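Local coordinates for protein alpha,alpha-trehalose-phosphate synthase (UDP-forming) (PDB 5V0T) that belongs to glycosyltransferase family 20, is built on the GT-B fold and holds 6-O-phosphono-alpha-D-glucopyranose and uridine-5'-diphosphate next to each other in the cleft between its two domains, at residues A[137-142]-A[162-167]; A[237-242]-A[376-381]; A[272-277]-A[368-373]. All coordinates share one frame; numbering follows the deposited sequence.

Overall arrangement
The three contacts run across the two-domain GT-B enzyme. Contact 1 lies at the end of two strands of the N-terminal sheet and in the loops that follow them. Contact 3 belongs to the six-stranded parallel sheet of the C-terminal domain. Contact 2 lies between, its centre about 12 Å from that of contact 1 and about 15 Å from that of contact 3. P166 CD packs on G377 N at 3.6 Å, joining contacts 1 and 2, while N379 OD1 lies 3.2 Å from V371 CG1 of contact 3. Contacts 2 and 3 share UDP. G6P is touched by D140 of contact 1 and R277 of contact 3, though these contacts stay about 7 Å apart, nearest atoms.

Contact 1. Residues A[137-142]-A[162-167]; sequences WVHDYH and FLHIPF. With G6P (6-O-phosphono-alpha-D-glucopyranose), chain J.
I165 and Y141 cross at about a right angle, with the CD1 methyl of the isoleucine pressed 3.5 Å from CD1 of the tyrosine ring. I165 can make this approach because CG1 stands between the backbone N and the carbonyl carbon (chi1 67°), pointing the branch at the ring, while CG2 is left to border O2 of G6P. Beside it, the CD1 methyl of L163 fills the hollow between D140 OD1 and the backbone of Y141. It comes 3.9 Å from Y141 N, a buried amide with no hydrogen-bond partner in the model. At the other end, the W137 indole runs alongside the F162 side chain, its NE1 corner meeting F162 CB at 3.3 Å, and NE2 of H139 sits over one face of that indole. The ring of W457 meets that of F162 edge-to-face.

Between these two patches of packing runs a parallel pairing of strands 135-139 and 159-162 in the N-terminal Rossmann-like domain of the GT-B fold. F162 N bonds to V138 O, and D140 N to F162 O, just where both strands run out into pocket loops. H139 and H164 meet rim to rim, H139 ND1 hydrogen-bonded to H164 NE2 at 2.8 Å, with L32 of helix 31-43 touching both side chains. D140 faces two ways. Its OD1 accepts H164 N (2.9 Å) from above the carboxylate plane, 52° out of it, which steadies the group from the protein side. The other oxygen takes the sugar: OD2 receives hydrogen bonds from both O3 and O2 of G6P, each 2.6 Å long. G6P is also hydrogen-bonded to Y86, R18 and R315, and the ring of H142 presents its edge to O3.

Contact 2. Residues A[237-242]-A[376-381]; sequences YPIGVY and DGMNLV. With UDP (uridine-5'-diphosphate), chain I.
P238 brings the one ring that touches across this contact, a puckered one that offers its CB corner to the CE methyl of M378 at 3.6 Å. The truly flat groups, the carboxylate of D376 and the amide of N379, are tied to each other within 376-381: N379 ND2 donates to D376 OD2 at 2.9 Å, arriving from above the carboxylate plane, 53° out of it, while OD2 in turn sits tilted from the amide plane. K282 makes a salt bridge to the same oxygen.

M378 reaches the proline by curling, bent at both chi2 (52°) and chi3, and on the way its CG rests 3.7 Å from the CG2 methyl of I239. That methyl also borders L380, whose CD2 plugs the dip formed by I239 CG2, the carbonyl of G240 and V241 CG1, the last 3.9 Å away, with the V241 and L380 side chains running antiparallel. No hydrogen bond spans the two segments; the join is apolar.

In GT-B terms, 237-242 belongs to the connection that leaves the N-terminal sheet after strand 230-236. The other segment leads into helix 380-388 of the nucleotide-binding C-terminal domain. N379 is the N-cap of that helix, its OD1 accepting A382 N. The first turn grips the alpha phosphate of UDP by its backbone: L380 N meets O2A at 2.8 Å almost straight (175°), and V381 N meets O1A at 3.2 Å. The positive end of the helix dipole would be expected to help stabilise this charge. From inside the same helix, K383 reaches back to bond the carbonyl oxygen of I239.

Contact 3. Residues A[272-277]-A[368-373]; sequences IMSVDR and VGYVTP. With UDP (uridine-5'-diphosphate), chain I; G6P (6-O-phosphono-alpha-D-glucopyranose), chain J.
S274 holds OG anti to its carbonyl carbon (chi1 -66°), and the hydroxyl donates a 2.6 Å hydrogen bond to Y370 O, lying in the plane of the carbonyl at a lone pair of the oxygen. Y370 holds CG anti to its backbone N (chi1 -165°), setting the ring beside S274 OG and the CG2 methyl of I272, which lies obliquely 3.6 Å from CD2; its OH bonds R287 O. I272 CG1 packs along V368 CB at 4.0 Å, both on the same sheet face.

Strands 270-275 and 368-371 are neighbours in the middle of the parallel sheet of the C-terminal Rossmann-like domain. M273 pairs through both backbone groups: its N donates to V368 O and its O accepts Y370 N, each at 2.9 Å. Past S274 the strands splay, and a water enters, accepting V275 N at 3.0 Å and lying beside D276 OD1 and Y370 O. R287 and Q309 also hold D276 OD1.

Strand 270-275 and the loop beyond it reach the ligands: V275 CG1 abuts C5 of the uracil, and R277, past the strand, clasps the beta phosphate of UDP, NE on O3B (2.7 Å) and NH2 on O2B (2.9 Å), with O5 of G6P over one guanidinium face.

Contact 1. Residues A[137-142]-A[162-167]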
loop_
_atom_site.group_PDB
_atom_site.type_symbol
_atom_site.label_atom_id
_atom_site.label_comp_id
_atom_site.label_asym_id
_atom_site.label_seq_id
_atom_site.Cartn_x
_atom_site.Cartn_y
_atom_site.Cartn_z
ATOM N N TRP A 137 -5.195 -12.046 13.325
ATOM C CA TRP A 137 -5.456 -11.308 12.092
ATOM C C TRP A 137 -4.161 -11.229 11.292
ATOM O O TRP A 137 -3.238 -10.492 11.661
ATOM C CB TRP A 137 -6.012 -9.914 12.395
ATOM C CG TRP A 137 -6.498 -9.167 11.162
ATOM C CD1 TRP A 137 -6.512 -9.626 9.869
ATOM C CD2 TRP A 137 -7.053 -7.845 11.121
ATOM N NE1 TRP A 137 -7.016 -8.662 9.028
ATOM C CE2 TRP A 137 -7.354 -7.560 9.768
ATOM C CE3 TRP A 137 -7.307 -6.869 12.091
ATOM C CZ2 TRP A 137 -7.919 -6.357 9.370
ATOM C CZ3 TRP A 137 -7.855 -5.660 11.693
ATOM C CH2 TRP A 137 -8.156 -5.414 10.343
ATOM N N VAL A 138 -4.095 -11.994 10.209
ATOM C CA VAL A 138 -2.920 -12.085 9.340
ATOM C C VAL A 138 -3.048 -11.074 8.212
ATOM O O VAL A 138 -4.128 -10.934 7.620
ATOM C CB VAL A 138 -2.788 -13.516 8.789
ATOM C CG1 VAL A 138 -1.570 -13.643 7.939
ATOM C CG2 VAL A 138 -2.766 -14.505 9.946
ATOM N N HIS A 139 -1.941 -10.390 7.883
ATOM C CA HIS A 139 -1.929 -9.337 6.868
ATOM C C HIS A 139 -0.968 -9.652 5.725
ATOM O O HIS A 139 0.239 -9.804 5.946
ATOM C CB HIS A 139 -1.568 -7.985 7.494
ATOM C CG HIS A 139 -2.650 -7.448 8.380
ATOM N ND1 HIS A 139 -3.498 -6.434 7.989
ATOM C CD2 HIS A 139 -3.070 -7.834 9.610
ATOM C CE1 HIS A 139 -4.376 -6.198 8.948
ATOM N NE2 HIS A 139 -4.137 -7.035 9.944
ATOM N N ASP A 140 -1.524 -9.748 4.509
ATOM C CA ASP A 140 -0.878 -9.531 3.207
ATOM C C ASP A 140 -0.247 -10.770 2.583
ATOM O O ASP A 140 -0.210 -11.850 3.179
ATOM C CB ASP A 140 0.166 -8.403 3.264
ATOM C CG ASP A 140 0.007 -7.430 2.096
ATOM O OD1 ASP A 140 -0.948 -7.637 1.319
ATOM O OD2 ASP A 140 0.799 -6.469 1.952
ATOM N N TYR A 141 0.237 -10.602 1.348
ATOM C CA TYR A 141 0.469 -11.712 0.435
ATOM C C TYR A 141 1.583 -12.661 0.878
ATOM O O TYR A 141 1.607 -13.810 0.424
ATOM C CB TYR A 141 0.791 -11.149 -0.947
ATOM C CG TYR A 141 1.935 -10.158 -0.944
ATOM C CD1 TYR A 141 1.744 -8.821 -0.590
ATOM C CD2 TYR A 141 3.204 -10.554 -1.331
ATOM C CE1 TYR A 141 2.801 -7.917 -0.600
ATOM C CE2 TYR A 141 4.252 -9.666 -1.355
ATOM C CZ TYR A 141 4.054 -8.352 -0.987
ATOM O OH TYR A 141 5.127 -7.483 -1.044
ATOM N N HIS A 142 2.513 -12.213 1.734
ATOM C CA HIS A 142 3.572 -13.103 2.212
ATOM C C HIS A 142 3.010 -14.281 2.983
ATOM O O HIS A 142 3.657 -15.334 3.080
ATOM C CB HIS A 142 4.543 -12.353 3.131
ATOM C CG HIS A 142 4.913 -10.993 2.646
ATOM N ND1 HIS A 142 4.072 -9.904 2.766
ATOM C CD2 HIS A 142 6.043 -10.537 2.054
ATOM C CE1 HIS A 142 4.659 -8.841 2.246
ATOM N NE2 HIS A 142 5.857 -9.196 1.814
ATOM N N PHE A 162 -6.296 -10.233 5.797
ATOM C CA PHE A 162 -6.547 -9.048 4.981
ATOM C C PHE A 162 -5.430 -8.911 3.961
ATOM O O PHE A 162 -4.251 -8.901 4.332
ATOM C CB PHE A 162 -6.654 -7.760 5.828
ATOM C CG PHE A 162 -7.052 -6.538 5.017
ATOM C CD1 PHE A 162 -8.378 -6.321 4.672
ATOM C CD2 PHE A 162 -6.091 -5.638 4.575
ATOM C CE1 PHE A 162 -8.743 -5.222 3.924
ATOM C CE2 PHE A 162 -6.451 -4.528 3.823
ATOM C CZ PHE A 162 -7.782 -4.322 3.497
ATOM N N LEU A 163 -5.810 -8.821 2.678
ATOM C CA LEU A 163 -4.886 -8.567 1.574
ATOM C C LEU A 163 -4.799 -7.063 1.316
ATOM O O LEU A 163 -5.810 -6.415 1.001
ATOM C CB LEU A 163 -5.345 -9.302 0.310
ATOM C CG LEU A 163 -4.398 -9.264 -0.896
ATOM C CD1 LEU A 163 -3.102 -10.003 -0.592
ATOM C CD2 LEU A 163 -5.080 -9.834 -2.136
ATOM N N HIS A 164 -3.589 -6.504 1.453
ATOM C CA HIS A 164 -3.414 -5.064 1.270
ATOM C C HIS A 164 -3.246 -4.701 -0.198
ATOM O O HIS A 164 -3.552 -3.573 -0.588
ATOM C CB HIS A 164 -2.203 -4.552 2.076
ATOM C CG HIS A 164 -2.427 -4.549 3.560
ATOM N ND1 HIS A 164 -2.549 -3.391 4.294
ATOM C CD2 HIS A 164 -2.600 -5.567 4.436
ATOM C CE1 HIS A 164 -2.774 -3.694 5.562
ATOM N NE2 HIS A 164 -2.813 -5.008 5.673
ATOM N N ILE A 165 -2.759 -5.636 -1.010
ATOM C CA ILE A 165 -2.499 -5.402 -2.428
ATOM C C ILE A 165 -3.742 -5.820 -3.217
ATOM O O ILE A 165 -4.654 -6.425 -2.639
ATOM C CB ILE A 165 -1.236 -6.159 -2.871
ATOM C CG1 ILE A 165 -1.461 -7.682 -2.807
ATOM C CG2 ILE A 165 -0.034 -5.723 -2.005
ATOM C CD1 ILE A 165 -0.288 -8.483 -3.385
ATOM N N PRO A 166 -3.850 -5.505 -4.510
ATOM C CA PRO A 166 -5.053 -5.901 -5.249
ATOM C C PRO A 166 -5.176 -7.417 -5.296
ATOM O O PRO A 166 -4.181 -8.142 -5.238
ATOM C CB PRO A 166 -4.822 -5.316 -6.652
ATOM C CG PRO A 166 -3.747 -4.300 -6.485
ATOM C CD PRO A 166 -2.894 -4.784 -5.364
ATOM N N PHE A 167 -6.410 -7.913 -5.392
ATOM C CA PHE A 167 -6.574 -9.304 -5.823
ATOM C C PHE A 167 -6.801 -9.316 -7.327
ATOM O O PHE A 167 -7.798 -8.749 -7.794
ATOM C CB PHE A 167 -7.727 -10.001 -5.112
ATOM C CG PHE A 167 -7.672 -11.504 -5.246
ATOM C CD1 PHE A 167 -8.146 -12.135 -6.391
ATOM C CD2 PHE A 167 -7.062 -12.276 -4.261
ATOM C CE1 PHE A 167 -8.076 -13.521 -6.512
ATOM C CE2 PHE A 167 -6.983 -13.660 -4.383
ATOM C CZ PHE A 167 -7.484 -14.278 -5.507
HETATM C C1 G6P J . 3.249 -2.637 0.554
HETATM C C2 G6P J . 2.882 -4.043 0.997
HETATM C C3 G6P J . 3.348 -4.289 2.435
HETATM C C4 G6P J . 4.847 -3.995 2.533
HETATM C C5 G6P J . 5.124 -2.574 2.038
HETATM C C6 G6P J . 6.610 -2.240 2.171
HETATM O O1 G6P J . 2.559 -1.736 1.412
HETATM O O2 G6P J . 1.461 -4.229 0.870
HETATM O O3 G6P J . 3.102 -5.671 2.746
HETATM O O4 G6P J . 5.277 -4.101 3.905
HETATM O O5 G6P J . 4.665 -2.430 0.684
HETATM O O6 G6P J . 7.398 -3.220 1.475
HETATM P P G6P J . 8.524 -4.049 2.276
HETATM O O1P G6P J . 9.645 -3.079 2.551
HETATM O O2P G6P J . 8.873 -5.179 1.348
HETATM O O3P G6P J . 7.842 -4.503 3.546
#

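Contact 2. Residues A[237-242]-A[376-381]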
loop_
_atom_site.group_PDB
_atom_site.type_symbol
_atom_site.label_atom_id
_atom_site.label_comp_id
_atom_site.label_asym_id
_atom_site.label_seq_id
_atom_site.Cartn_x
_atom_site.Cartn_y
_atom_site.Cartn_z
ATOM N N TYR A 237 -13.015 -4.372 2.820
ATOM C CA TYR A 237 -12.818 -3.441 3.934
ATOM C C TYR A 237 -11.710 -2.475 3.530
ATOM O O TYR A 237 -10.526 -2.780 3.683
ATOM C CB TYR A 237 -12.422 -4.172 5.221
ATOM C CG TYR A 237 -13.319 -5.325 5.634
ATOM C CD1 TYR A 237 -13.150 -6.598 5.085
ATOM C CD2 TYR A 237 -14.303 -5.152 6.593
ATOM C CE1 TYR A 237 -13.959 -7.666 5.471
ATOM C CE2 TYR A 237 -15.128 -6.217 6.989
ATOM C CZ TYR A 237 -14.939 -7.471 6.420
ATOM O OH TYR A 237 -15.728 -8.529 6.798
ATOM N N PRO A 238 -12.054 -1.311 2.972
ATOM C CA PRO A 238 -11.009 -0.388 2.484
ATOM C C PRO A 238 -10.264 0.257 3.644
ATOM O O PRO A 238 -10.873 0.878 4.511
ATOM C CB PRO A 238 -11.801 0.644 1.665
ATOM C CG PRO A 238 -13.196 0.590 2.231
ATOM C CD PRO A 238 -13.415 -0.835 2.663
ATOM N N ILE A 239 -8.939 0.095 3.671
ATOM C CA ILE A 239 -8.163 0.662 4.765
ATOM C C ILE A 239 -8.168 2.183 4.656
ATOM O O ILE A 239 -8.106 2.753 3.553
ATOM C CB ILE A 239 -6.734 0.096 4.771
ATOM C CG1 ILE A 239 -6.067 0.370 6.115
ATOM C CG2 ILE A 239 -5.896 0.689 3.629
ATOM C CD1 ILE A 239 -4.749 -0.364 6.312
ATOM N N GLY A 240 -8.283 2.849 5.802
ATOM C CA GLY A 240 -8.312 4.297 5.825
ATOM C C GLY A 240 -7.176 4.911 6.621
ATOM O O GLY A 240 -6.150 4.269 6.869
ATOM N N VAL A 241 -7.357 6.166 7.025
ATOM C CA VAL A 241 -6.367 6.923 7.766
ATOM C C VAL A 241 -7.082 7.619 8.925
ATOM O O VAL A 241 -8.282 7.442 9.133
ATOM C CB VAL A 241 -5.633 7.944 6.868
ATOM C CG1 VAL A 241 -5.010 7.257 5.662
ATOM C CG2 VAL A 241 -6.611 9.031 6.391
ATOM N N TYR A 242 -6.328 8.399 9.696
ATOM C CA TYR A 242 -6.920 9.327 10.652
ATOM C C TYR A 242 -6.818 10.721 10.047
ATOM O O TYR A 242 -5.807 11.407 10.246
ATOM C CB TYR A 242 -6.213 9.298 12.007
ATOM C CG TYR A 242 -6.431 8.058 12.829
ATOM C CD1 TYR A 242 -7.706 7.695 13.254
ATOM C CD2 TYR A 242 -5.358 7.257 13.202
ATOM C CE1 TYR A 242 -7.905 6.560 14.025
ATOM C CE2 TYR A 242 -5.545 6.117 13.968
ATOM C CZ TYR A 242 -6.820 5.777 14.380
ATOM O OH TYR A 242 -7.005 4.646 15.129
ATOM N N ASP A 376 -2.652 -0.385 -7.426
ATOM C CA ASP A 376 -2.371 -0.108 -6.020
ATOM C C ASP A 376 -3.560 -0.583 -5.208
ATOM O O ASP A 376 -4.702 -0.252 -5.540
ATOM C CB ASP A 376 -2.120 1.394 -5.799
ATOM C CG ASP A 376 -1.265 1.678 -4.580
ATOM O OD1 ASP A 376 -1.526 1.055 -3.525
ATOM O OD2 ASP A 376 -0.350 2.542 -4.674
ATOM N N GLY A 377 -3.299 -1.399 -4.181
ATOM C CA GLY A 377 -4.392 -1.912 -3.377
ATOM C C GLY A 377 -5.240 -0.816 -2.759
ATOM O O GLY A 377 -6.457 -0.950 -2.653
ATOM N N MET A 378 -4.609 0.273 -2.325
ATOM C CA MET A 378 -5.366 1.389 -1.774
ATOM C C MET A 378 -4.696 2.706 -2.136
ATOM O O MET A 378 -5.264 3.506 -2.886
ATOM C CB MET A 378 -5.511 1.256 -0.249
ATOM C CG MET A 378 -6.313 2.397 0.422
ATOM S SD MET A 378 -7.938 2.711 -0.318
ATOM C CE MET A 378 -8.756 1.129 -0.119
ATOM N N ASN A 379 -3.479 2.894 -1.607
ATOM C CA ASN A 379 -2.616 4.068 -1.688
ATOM C C ASN A 379 -2.952 5.040 -0.552
ATOM O O ASN A 379 -3.853 5.885 -0.662
ATOM C CB ASN A 379 -2.667 4.780 -3.053
ATOM C CG ASN A 379 -1.497 5.736 -3.232
ATOM O OD1 ASN A 379 -1.430 6.761 -2.567
ATOM N ND2 ASN A 379 -0.570 5.402 -4.114
ATOM N N LEU A 380 -2.224 4.905 0.561
ATOM C CA LEU A 380 -2.448 5.795 1.695
ATOM C C LEU A 380 -1.963 7.213 1.405
ATOM O O LEU A 380 -2.514 8.174 1.953
ATOM C CB LEU A 380 -1.749 5.245 2.939
ATOM C CG LEU A 380 -2.303 3.959 3.557
ATOM C CD1 LEU A 380 -1.576 3.693 4.866
ATOM C CD2 LEU A 380 -3.791 4.048 3.792
ATOM N N VAL A 381 -0.953 7.364 0.544
ATOM C CA VAL A 381 -0.432 8.693 0.245
ATOM C C VAL A 381 -1.536 9.579 -0.317
ATOM O O VAL A 381 -1.627 10.762 0.013
ATOM C CB VAL A 381 0.775 8.597 -0.709
ATOM C CG1 VAL A 381 0.966 9.919 -1.512
ATOM C CG2 VAL A 381 2.060 8.235 0.082
HETATM N N1 UDP I . 5.960 6.967 3.705
HETATM C C2 UDP I . 6.817 7.397 4.706
HETATM N N3 UDP I . 8.021 7.876 4.274
HETATM C C4 UDP I . 8.451 7.975 2.970
HETATM C C5 UDP I . 7.508 7.516 1.985
HETATM C C6 UDP I . 6.313 7.048 2.377
HETATM O O2 UDP I . 6.535 7.343 5.890
HETATM O O4 UDP I . 9.575 8.438 2.738
HETATM C "C1'" UDP I . 4.650 6.452 4.114
HETATM C "C2'" UDP I . 3.478 7.262 3.565
HETATM O "O2'" UDP I . 3.217 8.366 4.414
HETATM C "C3'" UDP I . 2.364 6.212 3.589
HETATM C "C4'" UDP I . 3.116 4.919 3.252
HETATM O "O4'" UDP I . 4.500 5.154 3.588
HETATM O "O3'" UDP I . 1.752 6.086 4.868
HETATM C "C5'" UDP I . 3.011 4.464 1.821
HETATM O "O5'" UDP I . 1.770 3.743 1.691
HETATM P PA UDP I . 1.021 3.638 0.301
HETATM O O1A UDP I . 0.937 4.989 -0.378
HETATM O O2A UDP I . -0.274 2.962 0.562
HETATM O O3A UDP I . 1.949 2.742 -0.611
HETATM P PB UDP I . 2.852 1.460 -0.380
HETATM O O1B UDP I . 2.115 0.687 0.717
HETATM O O2B UDP I . 2.720 0.707 -1.722
HETATM O O3B UDP I . 4.246 1.826 -0.030
#

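Contact 3. Residues A[272-277]-A[368-373]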
loop_
_atom_site.group_PDB
_atom_site.type_symbol
_atom_site.label_atom_id
_atom_site.label_comp_id
_atom_site.label_asym_id
_atom_site.label_seq_id
_atom_site.Cartn_x
_atom_site.Cartn_y
_atom_site.Cartn_z
ATOM N N ILE A 272 3.999 20.549 -7.660
ATOM C CA ILE A 272 3.423 19.218 -7.810
ATOM C C ILE A 272 4.247 18.265 -6.952
ATOM O O ILE A 272 5.478 18.224 -7.058
ATOM C CB ILE A 272 3.428 18.781 -9.285
ATOM C CG1 ILE A 272 2.674 19.800 -10.154
ATOM C CG2 ILE A 272 2.869 17.357 -9.434
ATOM C CD1 ILE A 272 2.901 19.607 -11.665
ATOM N N MET A 273 3.580 17.484 -6.101
ATOM C CA MET A 273 4.299 16.608 -5.184
ATOM C C MET A 273 3.842 15.160 -5.309
ATOM O O MET A 273 2.646 14.876 -5.392
ATOM C CB MET A 273 4.133 17.083 -3.736
ATOM C CG MET A 273 4.900 16.212 -2.714
ATOM S SD MET A 273 4.916 17.056 -1.138
ATOM C CE MET A 273 5.745 15.814 -0.118
ATOM N N SER A 274 4.808 14.245 -5.304
ATOM C CA SER A 274 4.565 12.811 -5.272
ATOM C C SER A 274 5.453 12.172 -4.212
ATOM O O SER A 274 6.581 12.621 -3.972
ATOM C CB SER A 274 4.860 12.150 -6.632
ATOM O OG SER A 274 3.955 12.575 -7.653
ATOM N N VAL A 275 4.946 11.099 -3.604
ATOM C CA VAL A 275 5.683 10.297 -2.625
ATOM C C VAL A 275 5.353 8.840 -2.902
ATOM O O VAL A 275 4.195 8.437 -2.752
ATOM C CB VAL A 275 5.308 10.627 -1.170
ATOM C CG1 VAL A 275 6.099 9.730 -0.238
ATOM C CG2 VAL A 275 5.544 12.103 -0.839
ATOM N N ASP A 276 6.359 8.049 -3.292
ATOM C CA ASP A 276 6.159 6.658 -3.701
ATOM C C ASP A 276 7.421 5.867 -3.417
ATOM O O ASP A 276 8.492 6.283 -3.854
ATOM C CB ASP A 276 5.887 6.525 -5.214
ATOM C CG ASP A 276 4.752 7.387 -5.710
ATOM O OD1 ASP A 276 4.928 8.622 -5.794
ATOM O OD2 ASP A 276 3.694 6.814 -6.071
ATOM N N ARG A 277 7.311 4.702 -2.767
ATOM C CA ARG A 277 8.391 3.727 -2.918
ATOM C C ARG A 277 8.708 3.603 -4.407
ATOM O O ARG A 277 7.805 3.660 -5.248
ATOM C CB ARG A 277 7.989 2.365 -2.338
ATOM C CG ARG A 277 7.893 2.294 -0.802
ATOM C CD ARG A 277 7.539 0.843 -0.340
ATOM N NE ARG A 277 6.319 0.399 -1.004
ATOM C CZ ARG A 277 6.278 -0.419 -2.052
ATOM N NH1 ARG A 277 7.391 -0.955 -2.545
ATOM N NH2 ARG A 277 5.111 -0.705 -2.602
ATOM N N VAL A 368 -0.639 20.436 -6.063
ATOM C CA VAL A 368 -1.118 19.214 -6.700
ATOM C C VAL A 368 -0.488 18.010 -6.006
ATOM O O VAL A 368 0.750 17.958 -5.858
ATOM C CB VAL A 368 -0.802 19.174 -8.208
ATOM C CG1 VAL A 368 -1.349 17.874 -8.815
ATOM C CG2 VAL A 368 -1.399 20.400 -8.912
ATOM N N GLY A 369 -1.321 17.084 -5.576
ATOM C CA GLY A 369 -0.880 15.768 -5.130
ATOM C C GLY A 369 -1.016 14.793 -6.284
ATOM O O GLY A 369 -2.118 14.567 -6.795
ATOM N N TYR A 370 0.101 14.209 -6.685
ATOM C CA TYR A 370 0.223 13.505 -7.969
ATOM C C TYR A 370 0.462 12.021 -7.649
ATOM O O TYR A 370 1.589 11.617 -7.346
ATOM C CB TYR A 370 1.371 14.140 -8.762
ATOM C CG TYR A 370 1.498 13.832 -10.237
ATOM C CD1 TYR A 370 0.443 13.288 -10.984
ATOM C CD2 TYR A 370 2.698 14.103 -10.895
ATOM C CE1 TYR A 370 0.596 13.027 -12.342
ATOM C CE2 TYR A 370 2.857 13.851 -12.226
ATOM C CZ TYR A 370 1.815 13.310 -12.950
ATOM O OH TYR A 370 2.015 13.054 -14.284
ATOM N N VAL A 371 -0.605 11.225 -7.720
ATOM C CA VAL A 371 -0.637 9.843 -7.242
ATOM C C VAL A 371 -1.204 8.974 -8.366
ATOM O O VAL A 371 -2.424 8.831 -8.487
ATOM C CB VAL A 371 -1.478 9.712 -5.962
ATOM C CG1 VAL A 371 -1.421 8.288 -5.403
ATOM C CG2 VAL A 371 -1.033 10.760 -4.890
ATOM N N THR A 372 -0.336 8.370 -9.185
ATOM C CA THR A 372 -0.800 7.695 -10.406
ATOM C C THR A 372 -0.279 6.264 -10.556
ATOM O O THR A 372 0.186 5.873 -11.628
ATOM C CB THR A 372 -0.440 8.519 -11.643
ATOM O OG1 THR A 372 0.979 8.542 -11.817
ATOM C CG2 THR A 372 -0.937 9.944 -11.514
ATOM N N PRO A 373 -0.426 5.423 -9.530
ATOM C CA PRO A 373 0.083 4.048 -9.644
ATOM C C PRO A 373 -0.623 3.287 -10.758
ATOM O O PRO A 373 -1.813 3.485 -11.029
ATOM C CB PRO A 373 -0.220 3.439 -8.265
ATOM C CG PRO A 373 -1.398 4.219 -7.776
ATOM C CD PRO A 373 -1.208 5.621 -8.295
HETATM N N1 UDP I . 5.960 6.967 3.705
HETATM C C2 UDP I . 6.817 7.397 4.706
HETATM N N3 UDP I . 8.021 7.876 4.274
HETATM C C4 UDP I . 8.451 7.975 2.970
HETATM C C5 UDP I . 7.508 7.516 1.985
HETATM C C6 UDP I . 6.313 7.048 2.377
HETATM O O2 UDP I . 6.535 7.343 5.890
HETATM O O4 UDP I . 9.575 8.438 2.738
HETATM C "C1'" UDP I . 4.650 6.452 4.114
HETATM C "C2'" UDP I . 3.478 7.262 3.565
HETATM O "O2'" UDP I . 3.217 8.366 4.414
HETATM C "C3'" UDP I . 2.364 6.212 3.589
HETATM C "C4'" UDP I . 3.116 4.919 3.252
HETATM O "O4'" UDP I . 4.500 5.154 3.588
HETATM O "O3'" UDP I . 1.752 6.086 4.868
HETATM C "C5'" UDP I . 3.011 4.464 1.821
HETATM O "O5'" UDP I . 1.770 3.743 1.691
HETATM P PA UDP I . 1.021 3.638 0.301
HETATM O O1A UDP I . 0.937 4.989 -0.378
HETATM O O2A UDP I . -0.274 2.962 0.562
HETATM O O3A UDP I . 1.949 2.742 -0.611
HETATM P PB UDP I . 2.852 1.460 -0.380
HETATM O O1B UDP I . 2.115 0.687 0.717
HETATM O O2B UDP I . 2.720 0.707 -1.722
HETATM O O3B UDP I . 4.246 1.826 -0.030
HETATM C C1 G6P J . 3.249 -2.637 0.554
HETATM C C2 G6P J . 2.882 -4.043 0.997
HETATM C C3 G6P J . 3.348 -4.289 2.435
HETATM C C4 G6P J . 4.847 -3.995 2.533
HETATM C C5 G6P J . 5.124 -2.574 2.038
HETATM C C6 G6P J . 6.610 -2.240 2.171
HETATM O O1 G6P J . 2.559 -1.736 1.412
HETATM O O2 G6P J . 1.461 -4.229 0.870
HETATM O O3 G6P J . 3.102 -5.671 2.746
HETATM O O4 G6P J . 5.277 -4.101 3.905
HETATM O O5 G6P J . 4.665 -2.430 0.684
HETATM O O6 G6P J . 7.398 -3.220 1.475
HETATM P P G6P J . 8.524 -4.049 2.276
HETATM O O1P G6P J . 9.645 -3.079 2.551
HETATM O O2P G6P J . 8.873 -5.179 1.348
HETATM O O3P G6P J . 7.842 -4.503 3.546
HETATM O O HOH W 1 2.550 10.019 -5.076
#